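Local coordinates for putative immunoglobulin-blocking virulence protein (Mycoplasma mycoides subsp. capri, PDB 7ADK) that probably binds host immunoglobulins and blocks their action, as a virulence factor of this mycoplasma, at residues A[187-192]-A[324-329]; A[204-209]-A[289-294]; A[212-217]-A[231-236]; A[264-269]-A[284-289]. All coordinates share one frame; numbering follows the deposited sequence.

Contact 1 (A[187-192]-A[324-329])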
# COMPACT_ATOMS: atom_id res chain seq x y z
N GLN A 187 -9.20 -37.96 39.53
CA GLN A 187 -10.34 -37.21 39.00
C GLN A 187 -9.92 -36.26 37.87
O GLN A 187 -10.57 -36.19 36.83
CB GLN A 187 -11.05 -36.46 40.14
CG GLN A 187 -12.18 -35.52 39.71
CD GLN A 187 -13.45 -36.21 39.25
OE1 GLN A 187 -13.46 -37.33 38.78
NE2 GLN A 187 -14.58 -35.57 39.40
N VAL A 188 -8.79 -35.56 38.04
CA VAL A 188 -8.23 -34.69 37.00
C VAL A 188 -7.77 -35.48 35.78
O VAL A 188 -7.89 -34.98 34.66
CB VAL A 188 -7.11 -33.80 37.61
CG1 VAL A 188 -6.29 -33.03 36.58
CG2 VAL A 188 -7.76 -32.78 38.55
N ALA A 189 -7.32 -36.73 35.95
CA ALA A 189 -7.01 -37.65 34.85
C ALA A 189 -8.27 -38.02 34.04
O ALA A 189 -8.30 -37.82 32.83
CB ALA A 189 -6.32 -38.90 35.40
N LYS A 190 -9.32 -38.51 34.71
CA LYS A 190 -10.59 -38.92 34.07
C LYS A 190 -11.31 -37.80 33.34
O LYS A 190 -11.94 -38.03 32.32
CB LYS A 190 -11.51 -39.52 35.14
CG LYS A 190 -11.05 -40.92 35.54
CD LYS A 190 -11.88 -41.45 36.71
CE LYS A 190 -11.43 -42.84 37.15
NZ LYS A 190 -11.78 -43.89 36.18
N ASP A 191 -11.19 -36.56 33.82
CA ASP A 191 -11.71 -35.39 33.10
C ASP A 191 -10.98 -35.11 31.78
O ASP A 191 -11.61 -34.85 30.77
CB ASP A 191 -11.66 -34.14 33.99
CG ASP A 191 -12.81 -34.00 34.98
OD1 ASP A 191 -13.80 -34.75 34.90
OD2 ASP A 191 -12.78 -33.05 35.79
N ALA A 192 -9.65 -35.25 31.75
CA ALA A 192 -8.88 -35.07 30.52
C ALA A 192 -9.19 -36.14 29.46
O ALA A 192 -9.05 -35.87 28.27
CB ALA A 192 -7.40 -35.06 30.89
N GLY A 324 3.14 -43.30 29.01
CA GLY A 324 1.76 -43.71 29.32
C GLY A 324 1.15 -42.92 30.47
O GLY A 324 0.65 -43.48 31.44
N GLU A 325 1.24 -41.60 30.39
CA GLU A 325 0.79 -40.67 31.42
C GLU A 325 0.27 -39.37 30.79
O GLU A 325 0.72 -38.96 29.72
CB GLU A 325 1.92 -40.45 32.43
CG GLU A 325 3.20 -39.93 31.76
CD GLU A 325 4.36 -39.70 32.73
OE1 GLU A 325 4.62 -40.55 33.60
OE2 GLU A 325 5.03 -38.65 32.62
N ILE A 326 -0.71 -38.74 31.44
CA ILE A 326 -1.45 -37.58 30.93
C ILE A 326 -0.73 -36.29 31.31
O ILE A 326 -0.39 -36.07 32.47
CB ILE A 326 -2.90 -37.60 31.43
CG1 ILE A 326 -3.64 -38.87 30.97
CG2 ILE A 326 -3.66 -36.35 30.98
CD1 ILE A 326 -5.07 -38.95 31.50
N ASP A 327 -0.52 -35.41 30.33
CA ASP A 327 0.20 -34.14 30.39
C ASP A 327 -0.58 -33.07 29.62
O ASP A 327 -1.57 -33.40 28.95
CB ASP A 327 1.61 -34.38 29.82
CG ASP A 327 2.64 -33.33 30.23
OD1 ASP A 327 3.83 -33.52 29.91
OD2 ASP A 327 2.27 -32.35 30.92
N SER A 328 -0.23 -31.79 29.68
CA SER A 328 -0.93 -30.77 28.89
C SER A 328 -0.06 -29.59 28.48
O SER A 328 1.01 -29.36 29.02
CB SER A 328 -2.23 -30.32 29.57
OG SER A 328 -2.03 -29.38 30.59
N ASN A 329 -0.55 -28.84 27.49
CA ASN A 329 -0.04 -27.52 27.12
C ASN A 329 -1.02 -26.40 27.55
O ASN A 329 -1.13 -25.38 26.88
CB ASN A 329 0.35 -27.53 25.63
CG ASN A 329 -0.77 -27.87 24.65
OD1 ASN A 329 -1.93 -27.56 24.84
ND2 ASN A 329 -0.44 -28.51 23.55
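Ile326 carries the whole of this contact: its two methyl-bearing branches reach Ala189 and Ala192, one turn apart on the helix. Ala192 points its CB at the strand, whereas Ala189 offers its flank and its carbonyl O. Ile326 CD1, at the end of the long branch, lies 3.7 Å from the carbonyl O of Ala189 and 4.1 Å from Ala189 CB. The short branch serves the next turn, with Ile326 CG2 4.0 Å from Ala192 CB. The torsions explain the division of work. CG1 stands beside the backbone N (chi1 -60°) and the chain runs on extended to CD1, while CG2 is turned anti to that N, which sets the two methyls apart, CD1 against Ala189 and CG2 against Ala192. Because the helix offers nothing larger than a methyl here, strand and helix can sit close, the CA atoms of Ala189 and Ile326 being 6.8 Å apart. All three residues are buried, and the meeting is purely van der Waals, with no hydrogen bond between the segments.

One step further out, Asp327, next along the strand, turns its carboxylate to Ser328 N and Ser303 OG. Asp327 OD2 accepts from the backbone N of Ser328 at 2.8 Å, met from above the carboxylate plane, and is also hydrogen-bonded to Ser303 OG. Ile326 itself is held by backbone hydrogen bonds to Lys298 and Ala300.

Strand 326-332 is the middle strand of a small three-stranded antiparallel sheet, and helix 182-194 packs against it. Ile313 of the edge strand 312-313 touches both Ala192 and Ile326, Ala318 of the other edge strand reaches Ala192, and Ile299 in a nearby loop meets Ala189.

Contact 2 (A[204-209]-A[289-294])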
# COMPACT_ATOMS: atom_id res chain seq x y z
N GLY A 204 -12.16 -34.04 24.94
CA GLY A 204 -11.25 -34.86 25.76
C GLY A 204 -10.52 -35.92 24.95
O GLY A 204 -10.85 -36.17 23.79
N LEU A 205 -9.51 -36.58 25.52
CA LEU A 205 -8.65 -37.50 24.76
C LEU A 205 -9.39 -38.69 24.13
O LEU A 205 -9.04 -39.09 23.03
CB LEU A 205 -7.50 -38.01 25.64
CG LEU A 205 -6.34 -37.01 25.70
CD1 LEU A 205 -5.45 -37.27 26.90
CD2 LEU A 205 -5.49 -37.11 24.43
N PHE A 206 -10.43 -39.24 24.78
CA PHE A 206 -11.23 -40.35 24.25
C PHE A 206 -12.70 -39.97 24.12
O PHE A 206 -13.58 -40.83 24.13
CB PHE A 206 -11.00 -41.63 25.05
CG PHE A 206 -9.55 -42.01 25.22
CD1 PHE A 206 -8.70 -42.07 24.10
CD2 PHE A 206 -9.03 -42.23 26.49
CE1 PHE A 206 -7.33 -42.31 24.26
CE2 PHE A 206 -7.66 -42.48 26.65
CZ PHE A 206 -6.81 -42.51 25.54
N ASN A 207 -12.97 -38.67 23.97
CA ASN A 207 -14.26 -38.12 23.60
C ASN A 207 -14.06 -36.79 22.85
O ASN A 207 -14.08 -35.72 23.46
CB ASN A 207 -15.14 -37.99 24.83
CG ASN A 207 -16.50 -37.44 24.54
OD1 ASN A 207 -17.00 -37.48 23.50
ND2 ASN A 207 -17.15 -36.93 25.43
N ASN A 208 -13.83 -36.86 21.55
CA ASN A 208 -13.62 -35.71 20.68
C ASN A 208 -14.05 -36.00 19.24
O ASN A 208 -14.20 -37.15 18.86
CB ASN A 208 -12.17 -35.20 20.75
CG ASN A 208 -11.15 -36.14 20.18
OD1 ASN A 208 -11.09 -36.36 18.98
ND2 ASN A 208 -10.31 -36.71 21.00
N SER A 209 -14.24 -34.97 18.44
CA SER A 209 -14.82 -35.07 17.10
C SER A 209 -14.09 -36.04 16.16
O SER A 209 -14.76 -36.83 15.48
CB SER A 209 -14.92 -33.67 16.51
OG SER A 209 -15.56 -33.67 15.28
N ALA A 289 -7.76 -45.67 17.45
CA ALA A 289 -9.05 -46.36 17.43
C ALA A 289 -9.10 -47.69 18.23
O ALA A 289 -10.14 -48.34 18.25
CB ALA A 289 -9.45 -46.55 15.97
N ASN A 290 -8.00 -48.11 18.87
CA ASN A 290 -7.88 -49.32 19.69
C ASN A 290 -7.11 -49.15 21.02
O ASN A 290 -6.78 -50.15 21.65
CB ASN A 290 -7.22 -50.41 18.84
CG ASN A 290 -8.05 -50.92 17.69
OD1 ASN A 290 -8.89 -51.78 17.83
ND2 ASN A 290 -7.79 -50.47 16.51
N LEU A 291 -6.81 -47.92 21.45
CA LEU A 291 -6.29 -47.60 22.79
C LEU A 291 -7.35 -47.90 23.87
O LEU A 291 -8.52 -47.58 23.69
CB LEU A 291 -5.91 -46.09 22.82
CG LEU A 291 -4.41 -45.77 22.90
CD1 LEU A 291 -3.63 -46.17 21.66
CD2 LEU A 291 -4.18 -44.28 23.10
N ASP A 292 -6.96 -48.44 25.02
CA ASP A 292 -7.83 -48.61 26.20
C ASP A 292 -7.71 -47.46 27.22
O ASP A 292 -6.70 -47.31 27.91
CB ASP A 292 -7.67 -50.01 26.84
CG ASP A 292 -6.26 -50.53 27.13
OD1 ASP A 292 -5.30 -50.18 26.41
OD2 ASP A 292 -6.12 -51.45 27.98
N GLN A 293 -8.80 -46.70 27.36
CA GLN A 293 -8.96 -45.58 28.29
C GLN A 293 -8.56 -45.91 29.73
O GLN A 293 -8.00 -45.07 30.45
CB GLN A 293 -10.42 -45.10 28.18
CG GLN A 293 -10.83 -44.09 29.26
CD GLN A 293 -12.07 -43.26 28.96
OE1 GLN A 293 -12.67 -43.30 27.91
NE2 GLN A 293 -12.50 -42.46 29.89
N SER A 294 -8.79 -47.15 30.17
CA SER A 294 -8.49 -47.65 31.51
C SER A 294 -7.00 -47.67 31.87
O SER A 294 -6.68 -47.74 33.06
CB SER A 294 -9.09 -49.04 31.65
OG SER A 294 -8.73 -49.84 30.57
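Phe206 reaches out from its turn to lie between Leu291 and Gln293, and every atom contact between the segments involves it. Its CB is 3.7 Å from Gln293 OE1. Beyond CG the ring divides. On one flank, Phe206 CD2 lies 3.6 Å from Gln293 CB, and CE2 is 3.7 Å from Gln293 CA. On the other flank Phe206 CE1 meets Leu291 CD2 at 3.9 Å, and CZ, at the tip, has that same methyl as its neighbour. Gln293 CG is anti to the backbone N (chi1 170°) and the chain runs on extended, which takes the amide back along the phenylalanine in the opposite direction; amide and ring planes are 39° apart. Phe296, Phe211, Leu193 and Ile320 add further apolar surface around the ring.

The backbone that presents Phe206 is pinned at Gly204 O, which accepts both Asn207 N (3.3 Å) and Asn208 ND2 (2.9 Å), with the oxygen lying in the amide plane of Asn208. The OD1 of the same asparagine takes Phe211 N. This is a short, weakly bonded beta hairpin closed by a type I turn that holds Phe206, running straight into an N-cap asparagine that starts helix 209-218.

Contact 3 (A[212-217]-A[231-236])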
# COMPACT_ATOMS: atom_id res chain seq x y z
N ASN A 212 -14.33 -39.80 17.77
CA ASN A 212 -15.71 -40.27 17.64
C ASN A 212 -16.10 -40.62 16.19
O ASN A 212 -16.89 -41.53 15.98
CB ASN A 212 -16.66 -39.21 18.22
CG ASN A 212 -16.47 -38.93 19.69
OD1 ASN A 212 -15.67 -39.51 20.38
ND2 ASN A 212 -17.26 -38.05 20.24
N VAL A 213 -15.54 -39.93 15.20
CA VAL A 213 -15.73 -40.27 13.78
C VAL A 213 -14.97 -41.54 13.41
O VAL A 213 -15.48 -42.35 12.63
CB VAL A 213 -15.34 -39.08 12.90
CG1 VAL A 213 -15.20 -39.41 11.42
CG2 VAL A 213 -16.41 -38.01 13.01
N PHE A 214 -13.79 -41.79 14.00
CA PHE A 214 -13.10 -43.07 13.81
C PHE A 214 -13.77 -44.22 14.57
O PHE A 214 -13.96 -45.28 13.97
CB PHE A 214 -11.62 -42.93 14.14
CG PHE A 214 -10.78 -42.03 13.23
CD1 PHE A 214 -11.29 -41.49 12.03
CD2 PHE A 214 -9.46 -41.74 13.59
CE1 PHE A 214 -10.49 -40.66 11.22
CE2 PHE A 214 -8.67 -40.91 12.79
CZ PHE A 214 -9.18 -40.37 11.61
N LYS A 215 -14.20 -44.05 15.82
CA LYS A 215 -14.83 -45.16 16.56
C LYS A 215 -16.14 -45.62 15.92
O LYS A 215 -16.41 -46.82 15.88
CB LYS A 215 -14.91 -44.86 18.07
CG LYS A 215 -16.17 -44.13 18.53
CD LYS A 215 -16.11 -43.69 20.00
CE LYS A 215 -15.99 -44.87 20.96
NZ LYS A 215 -16.07 -44.48 22.38
N GLU A 216 -16.94 -44.71 15.36
CA GLU A 216 -18.19 -45.03 14.67
C GLU A 216 -17.99 -45.85 13.39
O GLU A 216 -18.83 -46.67 13.06
CB GLU A 216 -18.98 -43.74 14.41
CG GLU A 216 -20.39 -43.93 13.85
CD GLU A 216 -20.53 -44.03 12.32
OE1 GLU A 216 -19.58 -43.72 11.57
OE2 GLU A 216 -21.62 -44.37 11.84
N GLU A 217 -16.85 -45.71 12.71
CA GLU A 217 -16.53 -46.50 11.52
C GLU A 217 -16.05 -47.92 11.89
O GLU A 217 -16.48 -48.89 11.28
CB GLU A 217 -15.52 -45.74 10.65
CG GLU A 217 -15.26 -46.35 9.27
CD GLU A 217 -16.37 -46.09 8.23
OE1 GLU A 217 -17.54 -45.87 8.60
OE2 GLU A 217 -16.06 -46.09 7.02
N LEU A 231 -8.79 -42.76 6.36
CA LEU A 231 -7.75 -41.94 5.71
C LEU A 231 -8.35 -40.94 4.69
O LEU A 231 -7.93 -39.79 4.61
CB LEU A 231 -6.72 -42.86 5.03
CG LEU A 231 -5.52 -42.11 4.43
CD1 LEU A 231 -4.50 -41.74 5.50
CD2 LEU A 231 -4.83 -42.93 3.36
N GLU A 232 -9.38 -41.34 3.95
CA GLU A 232 -10.09 -40.41 3.07
C GLU A 232 -10.76 -39.26 3.86
O GLU A 232 -10.76 -38.10 3.43
CB GLU A 232 -11.06 -41.25 2.23
CG GLU A 232 -11.74 -40.53 1.08
CD GLU A 232 -12.29 -41.47 0.00
OE1 GLU A 232 -12.80 -42.56 0.32
OE2 GLU A 232 -12.24 -41.11 -1.19
N SER A 233 -11.25 -39.54 5.07
CA SER A 233 -11.74 -38.52 6.02
C SER A 233 -10.64 -37.68 6.69
O SER A 233 -10.95 -36.91 7.60
CB SER A 233 -12.72 -39.11 7.03
OG SER A 233 -12.10 -39.76 8.10
N VAL A 234 -9.39 -37.74 6.24
CA VAL A 234 -8.32 -36.78 6.60
C VAL A 234 -7.67 -36.08 5.39
O VAL A 234 -7.05 -35.04 5.55
CB VAL A 234 -7.28 -37.36 7.58
CG1 VAL A 234 -7.93 -38.13 8.71
CG2 VAL A 234 -6.21 -38.25 6.97
N ALA A 235 -7.86 -36.58 4.17
CA ALA A 235 -7.42 -35.91 2.94
C ALA A 235 -8.46 -34.96 2.31
O ALA A 235 -8.09 -34.00 1.63
CB ALA A 235 -7.00 -36.99 1.96
N ARG A 236 -9.77 -35.22 2.48
CA ARG A 236 -10.83 -34.53 1.72
C ARG A 236 -11.02 -33.05 2.06
O ARG A 236 -11.03 -32.19 1.17
CB ARG A 236 -12.17 -35.25 1.88
CG ARG A 236 -12.32 -36.45 0.94
CD ARG A 236 -13.67 -37.13 1.12
NE ARG A 236 -13.84 -37.68 2.48
CZ ARG A 236 -14.97 -38.07 3.03
NH1 ARG A 236 -16.10 -37.96 2.42
NH2 ARG A 236 -15.02 -38.57 4.22
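The apolar part of the contact is one meeting of side chains: Phe214 CZ touches Val234 CG1 at 3.9 Å. The methyl lies at the edge of the ring, in its plane, and the two side chains cross at about a right angle. Phe214 starts out across the line to the other helix, but with CG beside the backbone N (chi1 -66°) the ring is carried forward until its far edge enters the interface.

The two segments belong to consecutive helices, 209-218 and 227-235, which form a helix-loop-helix unit. Phe214 reaches beyond the pair, its ring also packing on Ile285 and Ile288 of helix 280-288, and Phe242 touches both Phe214 and Val234.

A polar atom joins at the ring edge as well. Ser233 OG lies in the ring plane, 3.6 Å from Phe214 CE1, an approach that probably suits the slightly positive ring edge; it is not a hydrogen bond. The serine hydroxyl is engaged instead by Ser230 O, one turn earlier.

Among backbone bonds, Leu231 O accepts both Val234 N (3.0 Å) and Ala235 N (3.2 Å), an i+3 and an i+4 bond to one oxygen. The side chain of Arg236 adds a weak bond, Arg236 NE to Glu232 O, at 3.3 Å.

Contact 4 (A[264-269]-A[284-289])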
# COMPACT_ATOMS: atom_id res chain seq x y z
N SER A 264 -5.44 -52.26 24.31
CA SER A 264 -6.63 -53.10 24.54
C SER A 264 -6.46 -54.59 24.19
O SER A 264 -5.40 -55.17 24.42
CB SER A 264 -7.88 -52.42 23.94
OG SER A 264 -7.95 -52.54 22.54
N GLU A 265 -7.47 -55.28 23.65
CA GLU A 265 -7.38 -56.66 23.14
C GLU A 265 -6.62 -56.75 21.81
O GLU A 265 -6.05 -57.79 21.49
CB GLU A 265 -8.80 -57.24 23.05
CG GLU A 265 -8.98 -58.63 22.41
CD GLU A 265 -9.24 -58.63 20.89
OE1 GLU A 265 -8.93 -57.67 20.19
OE2 GLU A 265 -9.80 -59.60 20.38
N ALA A 266 -6.49 -55.64 21.08
CA ALA A 266 -5.75 -55.57 19.83
C ALA A 266 -4.23 -55.80 19.99
O ALA A 266 -3.52 -55.88 19.00
CB ALA A 266 -6.07 -54.24 19.16
N GLN A 267 -3.74 -55.96 21.22
CA GLN A 267 -2.42 -56.51 21.55
C GLN A 267 -2.13 -57.88 20.90
O GLN A 267 -0.98 -58.14 20.57
CB GLN A 267 -2.31 -56.69 23.06
CG GLN A 267 -2.19 -55.36 23.81
CD GLN A 267 -2.08 -55.58 25.31
OE1 GLN A 267 -1.02 -55.84 25.86
NE2 GLN A 267 -3.16 -55.57 26.04
N LYS A 268 -3.13 -58.75 20.70
CA LYS A 268 -2.93 -60.00 19.96
C LYS A 268 -2.81 -59.77 18.46
O LYS A 268 -2.03 -60.44 17.79
CB LYS A 268 -4.05 -61.01 20.30
CG LYS A 268 -3.88 -61.59 21.71
CD LYS A 268 -4.75 -62.82 21.98
CE LYS A 268 -6.25 -62.54 22.08
NZ LYS A 268 -6.63 -62.01 23.40
N GLU A 269 -3.57 -58.83 17.89
CA GLU A 269 -3.53 -58.53 16.45
C GLU A 269 -2.32 -57.68 16.03
O GLU A 269 -1.78 -57.88 14.94
CB GLU A 269 -4.83 -57.83 16.02
CG GLU A 269 -6.06 -58.76 16.03
CD GLU A 269 -7.25 -58.15 15.28
OE1 GLU A 269 -7.62 -56.99 15.54
OE2 GLU A 269 -7.85 -58.84 14.43
N TYR A 284 -1.33 -45.61 12.12
CA TYR A 284 -1.38 -45.09 13.49
C TYR A 284 -2.77 -44.52 13.86
O TYR A 284 -3.11 -44.45 15.03
CB TYR A 284 -0.03 -44.41 13.81
CG TYR A 284 0.34 -42.98 13.46
CD1 TYR A 284 0.52 -42.61 12.13
CD2 TYR A 284 1.15 -42.32 14.40
CE1 TYR A 284 1.28 -41.49 11.74
CE2 TYR A 284 1.97 -41.23 14.04
CZ TYR A 284 2.01 -40.79 12.71
OH TYR A 284 2.79 -39.73 12.36
N ILE A 285 -3.67 -44.37 12.87
CA ILE A 285 -5.14 -44.37 13.04
C ILE A 285 -5.65 -45.63 13.76
O ILE A 285 -6.52 -45.57 14.63
CB ILE A 285 -5.85 -44.21 11.66
CG1 ILE A 285 -5.73 -42.75 11.18
CG2 ILE A 285 -7.33 -44.61 11.68
CD1 ILE A 285 -6.22 -42.48 9.75
N TRP A 286 -5.12 -46.81 13.43
CA TRP A 286 -5.50 -48.07 14.06
C TRP A 286 -4.96 -48.19 15.49
O TRP A 286 -5.47 -49.00 16.26
CB TRP A 286 -5.10 -49.24 13.14
CG TRP A 286 -5.57 -50.61 13.53
CD1 TRP A 286 -6.77 -51.16 13.24
CD2 TRP A 286 -4.84 -51.63 14.26
NE1 TRP A 286 -6.87 -52.39 13.85
CE2 TRP A 286 -5.72 -52.71 14.53
CE3 TRP A 286 -3.51 -51.78 14.70
CZ2 TRP A 286 -5.34 -53.82 15.29
CZ3 TRP A 286 -3.10 -52.92 15.40
CH2 TRP A 286 -4.02 -53.92 15.74
N LEU A 287 -3.98 -47.38 15.92
CA LEU A 287 -3.61 -47.30 17.34
C LEU A 287 -4.66 -46.51 18.13
O LEU A 287 -5.28 -47.08 19.01
CB LEU A 287 -2.19 -46.74 17.55
CG LEU A 287 -0.98 -47.68 17.39
CD1 LEU A 287 -1.13 -48.95 18.20
CD2 LEU A 287 -0.69 -48.06 15.96
N ILE A 288 -4.91 -45.25 17.79
CA ILE A 288 -5.89 -44.41 18.49
C ILE A 288 -7.29 -45.04 18.53
O ILE A 288 -7.91 -45.04 19.59
CB ILE A 288 -5.93 -42.98 17.90
CG1 ILE A 288 -6.33 -42.92 16.42
CG2 ILE A 288 -4.57 -42.32 18.10
CD1 ILE A 288 -6.26 -41.55 15.75
N ALA A 289 -7.76 -45.67 17.45
CA ALA A 289 -9.05 -46.36 17.43
C ALA A 289 -9.10 -47.69 18.23
O ALA A 289 -10.14 -48.34 18.25
CB ALA A 289 -9.45 -46.55 15.97
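Ala266 and Glu269 face Trp286 across a wide backbone gap, the nearest CA atoms, those of Ala266 and Leu287, being 8.9 Å apart, so the indole has to bridge it. Trp286 does so with CG anti to its backbone N (chi1 -172°), which swings the six-membered ring out from helix 280-288. The CZ2-CH2 edge of that ring does the touching: Trp286 CH2 lies 3.8 Å from Ala266 O, and Trp286 CZ2 is 4.0 Å from Ala266 CB. Glu269 comes in across the indole at about a right angle: its CB sits 4.0 Å from Trp286 CH2, and its OE1 lies at the ring edge, in plane, 3.9 Å from CZ2. Behind Ala266 the turn is tied by Gln267 NE2, which bonds Ser264 O at 2.8 Å and nearly straight (163°), and by Lys268 N to Glu265 O.

Tyr270 and Leu273 of helix 270-273 extend the same packing, Phe277 brings another ring, and Lys263 makes a cation-pi contact with the indole. The tryptophan therefore meets negative oxygen at its hydrogen-bearing rim and positive charge over its pi system, each probably matching the ring's own charge distribution.

Going along the chain, the first segment to enter a contact lies on helix 182-194; contact 1 joins it to strand 326-332 and closes the widest loop, which holds the other three contacts. The chain then makes the short hairpin that leads into helix 209-218; its return partner in contact 2 is the loop after helix 280-288, and both remaining contacts fall inside that second loop. They follow in series without crossing: contact 3 closes the short span between two successive helices, then contact 4 closes another between 264-269 and helix 280-288. Ala192 O to Leu205 N links contacts 1 and 2, Ser264 bonds to Asn290 and Asp292 between contacts 4 and 2, and helix 209-218 rests on helix 280-288 between contacts 3 and 4.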